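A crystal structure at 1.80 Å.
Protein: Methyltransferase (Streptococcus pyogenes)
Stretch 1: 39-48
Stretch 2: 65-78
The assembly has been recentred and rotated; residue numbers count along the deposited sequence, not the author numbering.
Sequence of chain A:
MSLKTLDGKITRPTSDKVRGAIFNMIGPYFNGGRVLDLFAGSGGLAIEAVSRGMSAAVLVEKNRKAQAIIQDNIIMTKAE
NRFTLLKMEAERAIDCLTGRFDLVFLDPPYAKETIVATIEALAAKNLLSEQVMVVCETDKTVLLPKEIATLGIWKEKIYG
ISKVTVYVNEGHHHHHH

Stretch 1 (39-48) FAGSGGLAIE
Stretch 2 (65-78) KAQAIIQDNIIMTK

The segment 39-48 consists of a glycine-rich loop that turns into a helix, and it lies along one side of the helix of the second stretch. Phe 39 has positive phi (55/48), and a type II' beta turn follows from Ala 40 to Gly 43, closed by a hydrogen bond from Gly 43 N to Ala 40 O (2.8 Å). Within it Gly 41 adopts 64/-117 and Ser 42 -92/-1. Gly 43, at 72/9, occupies the N-cap position, and the helix runs from Gly 44 onward with phi near -50 to -68° and psi near -38 to -45°; its first turn is fixed by Ile 47 N to Gly 43 O and Glu 48 N to Gly 44 O, both 3.1 Å. The positive phi values of Gly 41 and Gly 43 favour glycine.

The second stretch enters already helical at Lys 65, continuing a helix that begins earlier in the chain, with i to i+4 bonds such as Ile 70 N to Ala 66 O (2.8 Å) and Ile 74 N to Ile 70 O (2.9 Å). A type I turn from Ile 75 to Lys 78 follows, and Lys 78 leaves helical geometry at 56/15. The register advances in the same sense along both segments: CA atoms of Gly 41 and Ala 66 are 5.4 Å apart, those of Ser 42 and Ile 70 5.0 Å, and those of Ile 47 and Ile 74 7.2 Å. The surface buried between the stretches, both sides summed, is 367 Å².

The tightest packing sets loop backbone against aliphatic side chains. Gly 41 O lies 3.3 Å from Ala 66 CB and 3.1 Å from Ile 70 CD1. The CA-CB bond of Ile 70 points sideways, but its m,t rotamer brings the end of the chain nearer the loop, where CG1 approaches Ser 42 C at 3.5 Å and Gly 43 N at 3.8 Å. A CB on Gly 43 would sit a tight 3.5 Å from Ile 70 CG1, so the absence of a side chain permits this close approach. Ile 70 CD1 also makes an apolar contact with Ala 40 CB at 4.0 Å.

Farther along, Ile 47, also m,t, points toward the second stretch and has the largest area covered by it. Its CD1 meets Asn 73 CB at 3.4 Å, the aliphatic base of a polar side chain, while its CG2 meets Thr 77 CG2 at 3.4 Å. Thr 77 is p, and its OG1 donates to Ile 74 O (2.6 Å), so the hydroxyl is held by a backbone carbonyl of its own stretch while the methyl faces Ile 47. Within the turn, Ser 42 (chi1 m) places OG 3.9 Å from Ile 69 CG2, a van der Waals contact.

Polar bonding across the interface is limited to one weak hydrogen bond, from Asn 73 ND2 to Ser 42 O, at 3.2 Å with an N-H...O angle of 135°. Asn 73 points toward the loop with chi1 -70° and chi2 -46°, directing its amide to this turn carbonyl.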

# COMPACT_ATOMS: atom_id res chain seq x y z
N PHE A 39 -9.66 3.22 9.65
CA PHE A 39 -9.74 3.69 11.03
C PHE A 39 -8.93 2.66 11.81
O PHE A 39 -9.36 2.15 12.84
CB PHE A 39 -11.20 3.69 11.51
CG PHE A 39 -12.18 4.27 10.52
CD1 PHE A 39 -12.87 3.44 9.65
CD2 PHE A 39 -12.39 5.64 10.45
CE1 PHE A 39 -13.77 3.97 8.72
CE2 PHE A 39 -13.29 6.18 9.53
CZ PHE A 39 -13.98 5.34 8.66
N ALA A 40 -7.74 2.37 11.30
CA ALA A 40 -6.84 1.35 11.85
C ALA A 40 -6.44 1.38 13.32
O ALA A 40 -6.14 0.33 13.89
CB ALA A 40 -5.59 1.28 10.99
N GLY A 41 -6.42 2.56 13.93
CA GLY A 41 -6.04 2.64 15.33
C GLY A 41 -4.60 2.21 15.55
O GLY A 41 -3.68 2.85 15.03
N SER A 42 -4.40 1.13 16.30
CA SER A 42 -3.05 0.62 16.55
C SER A 42 -2.69 -0.43 15.50
O SER A 42 -1.59 -0.99 15.53
CB SER A 42 -2.98 0.01 17.96
OG SER A 42 -3.28 0.99 18.94
N GLY A 43 -3.62 -0.69 14.59
CA GLY A 43 -3.40 -1.66 13.53
C GLY A 43 -3.38 -3.11 13.96
O GLY A 43 -3.04 -3.99 13.17
N GLY A 44 -3.75 -3.37 15.21
CA GLY A 44 -3.74 -4.73 15.74
C GLY A 44 -4.43 -5.80 14.91
O GLY A 44 -3.90 -6.90 14.76
N LEU A 45 -5.61 -5.49 14.37
CA LEU A 45 -6.33 -6.47 13.57
C LEU A 45 -5.64 -6.80 12.26
O LEU A 45 -5.53 -7.97 11.89
CB LEU A 45 -7.76 -5.99 13.29
CG LEU A 45 -8.63 -5.89 14.55
CD1 LEU A 45 -10.01 -5.36 14.18
CD2 LEU A 45 -8.75 -7.27 15.19
N ALA A 46 -5.16 -5.78 11.56
CA ALA A 46 -4.48 -6.00 10.28
C ALA A 46 -3.21 -6.83 10.48
O ALA A 46 -2.93 -7.75 9.72
CB ALA A 46 -4.13 -4.66 9.63
N ILE A 47 -2.46 -6.50 11.53
CA ILE A 47 -1.22 -7.20 11.82
C ILE A 47 -1.48 -8.67 12.15
O ILE A 47 -0.80 -9.56 11.65
CB ILE A 47 -0.47 -6.52 12.98
CG1 ILE A 47 -0.10 -5.09 12.57
CG2 ILE A 47 0.78 -7.32 13.35
CD1 ILE A 47 0.52 -4.27 13.67
N GLU A 48 -2.48 -8.93 12.98
CA GLU A 48 -2.80 -10.30 13.35
C GLU A 48 -3.29 -11.08 12.13
O GLU A 48 -2.95 -12.25 11.96
CB GLU A 48 -3.85 -10.32 14.46
CG GLU A 48 -4.20 -11.70 14.99
CD GLU A 48 -3.01 -12.44 15.57
OE1 GLU A 48 -2.17 -11.80 16.23
OE2 GLU A 48 -2.92 -13.68 15.38
N LYS A 65 -0.67 10.04 16.68
CA LYS A 65 -0.21 9.14 17.73
C LYS A 65 -0.46 7.68 17.36
O LYS A 65 0.37 6.80 17.61
CB LYS A 65 -0.88 9.48 19.06
CG LYS A 65 -0.29 10.72 19.73
CD LYS A 65 -1.09 11.16 20.95
CE LYS A 65 -2.23 12.10 20.57
NZ LYS A 65 -3.19 11.49 19.60
N ALA A 66 -1.61 7.42 16.74
CA ALA A 66 -1.96 6.07 16.32
C ALA A 66 -0.96 5.63 15.26
O ALA A 66 -0.48 4.50 15.27
CB ALA A 66 -3.37 6.05 15.76
N GLN A 67 -0.64 6.54 14.34
CA GLN A 67 0.32 6.23 13.27
C GLN A 67 1.65 5.79 13.85
O GLN A 67 2.27 4.84 13.35
CB GLN A 67 0.53 7.45 12.38
CG GLN A 67 -0.67 7.82 11.53
CD GLN A 67 -1.12 6.68 10.64
OE1 GLN A 67 -1.52 5.62 11.13
NE2 GLN A 67 -1.05 6.88 9.33
N ALA A 68 2.11 6.47 14.89
CA ALA A 68 3.38 6.13 15.52
C ALA A 68 3.31 4.71 16.07
O ALA A 68 4.23 3.91 15.87
CB ALA A 68 3.69 7.12 16.63
N ILE A 69 2.21 4.39 16.74
CA ILE A 69 2.04 3.07 17.31
C ILE A 69 2.03 2.01 16.22
O ILE A 69 2.69 0.98 16.33
CB ILE A 69 0.75 2.99 18.13
CG1 ILE A 69 0.82 3.99 19.29
CG2 ILE A 69 0.54 1.58 18.67
CD1 ILE A 69 -0.45 4.09 20.11
N ILE A 70 1.27 2.26 15.16
CA ILE A 70 1.18 1.31 14.06
C ILE A 70 2.55 1.03 13.48
O ILE A 70 2.93 -0.13 13.30
CB ILE A 70 0.28 1.85 12.93
CG1 ILE A 70 -1.16 1.96 13.42
CG2 ILE A 70 0.37 0.93 11.73
CD1 ILE A 70 -2.10 2.59 12.40
N GLN A 71 3.30 2.08 13.17
CA GLN A 71 4.62 1.94 12.60
C GLN A 71 5.53 1.08 13.47
O GLN A 71 6.29 0.25 12.95
CB GLN A 71 5.24 3.32 12.36
CG GLN A 71 4.58 4.07 11.21
CD GLN A 71 5.02 5.51 11.08
OE1 GLN A 71 6.21 5.80 11.02
NE2 GLN A 71 4.06 6.42 11.04
N ASP A 72 5.45 1.26 14.78
CA ASP A 72 6.26 0.47 15.70
C ASP A 72 5.83 -0.99 15.69
O ASP A 72 6.66 -1.89 15.61
CB ASP A 72 6.15 1.03 17.12
CG ASP A 72 6.85 2.38 17.27
OD1 ASP A 72 6.70 3.00 18.34
OD2 ASP A 72 7.55 2.80 16.33
N ASN A 73 4.52 -1.23 15.76
CA ASN A 73 3.99 -2.59 15.76
C ASN A 73 4.36 -3.33 14.48
O ASN A 73 4.61 -4.53 14.49
CB ASN A 73 2.46 -2.59 15.91
CG ASN A 73 2.00 -2.16 17.29
OD1 ASN A 73 2.53 -2.62 18.30
ND2 ASN A 73 0.99 -1.30 17.34
N ILE A 74 4.38 -2.59 13.37
CA ILE A 74 4.71 -3.17 12.07
C ILE A 74 6.15 -3.69 12.05
O ILE A 74 6.45 -4.68 11.39
CB ILE A 74 4.51 -2.14 10.94
CG1 ILE A 74 3.03 -1.79 10.81
CG2 ILE A 74 5.05 -2.69 9.63
CD1 ILE A 74 2.73 -0.70 9.79
N ILE A 75 7.02 -3.01 12.78
CA ILE A 75 8.43 -3.41 12.84
C ILE A 75 8.58 -4.71 13.62
O ILE A 75 9.38 -5.57 13.26
CB ILE A 75 9.29 -2.33 13.52
CG1 ILE A 75 9.11 -0.99 12.80
CG2 ILE A 75 10.75 -2.73 13.48
CD1 ILE A 75 9.83 0.16 13.46
N MSE A 76 7.81 -4.85 14.69
CA MSE A 76 7.86 -6.05 15.53
C MSE A 76 7.44 -7.32 14.80
O MSE A 76 7.65 -8.43 15.30
CB MSE A 76 6.99 -5.87 16.77
CG MSE A 76 7.55 -4.89 17.79
SE MSE A 76 6.50 -4.85 19.42
CE MSE A 76 7.18 -6.46 20.25
N THR A 77 6.84 -7.17 13.62
CA THR A 77 6.40 -8.33 12.85
C THR A 77 7.53 -8.86 11.99
O THR A 77 7.42 -9.94 11.39
CB THR A 77 5.22 -7.97 11.92
OG1 THR A 77 5.68 -7.10 10.88
CG2 THR A 77 4.11 -7.28 12.70
N LYS A 78 8.62 -8.11 11.92
CA LYS A 78 9.78 -8.51 11.12
C LYS A 78 9.38 -8.74 9.67
O LYS A 78 10.13 -9.33 8.89
CB LYS A 78 10.42 -9.77 11.70
CG LYS A 78 11.01 -9.59 13.09
CD LYS A 78 11.67 -10.87 13.60
CE LYS A 78 10.64 -11.96 13.86
NZ LYS A 78 9.67 -11.57 14.92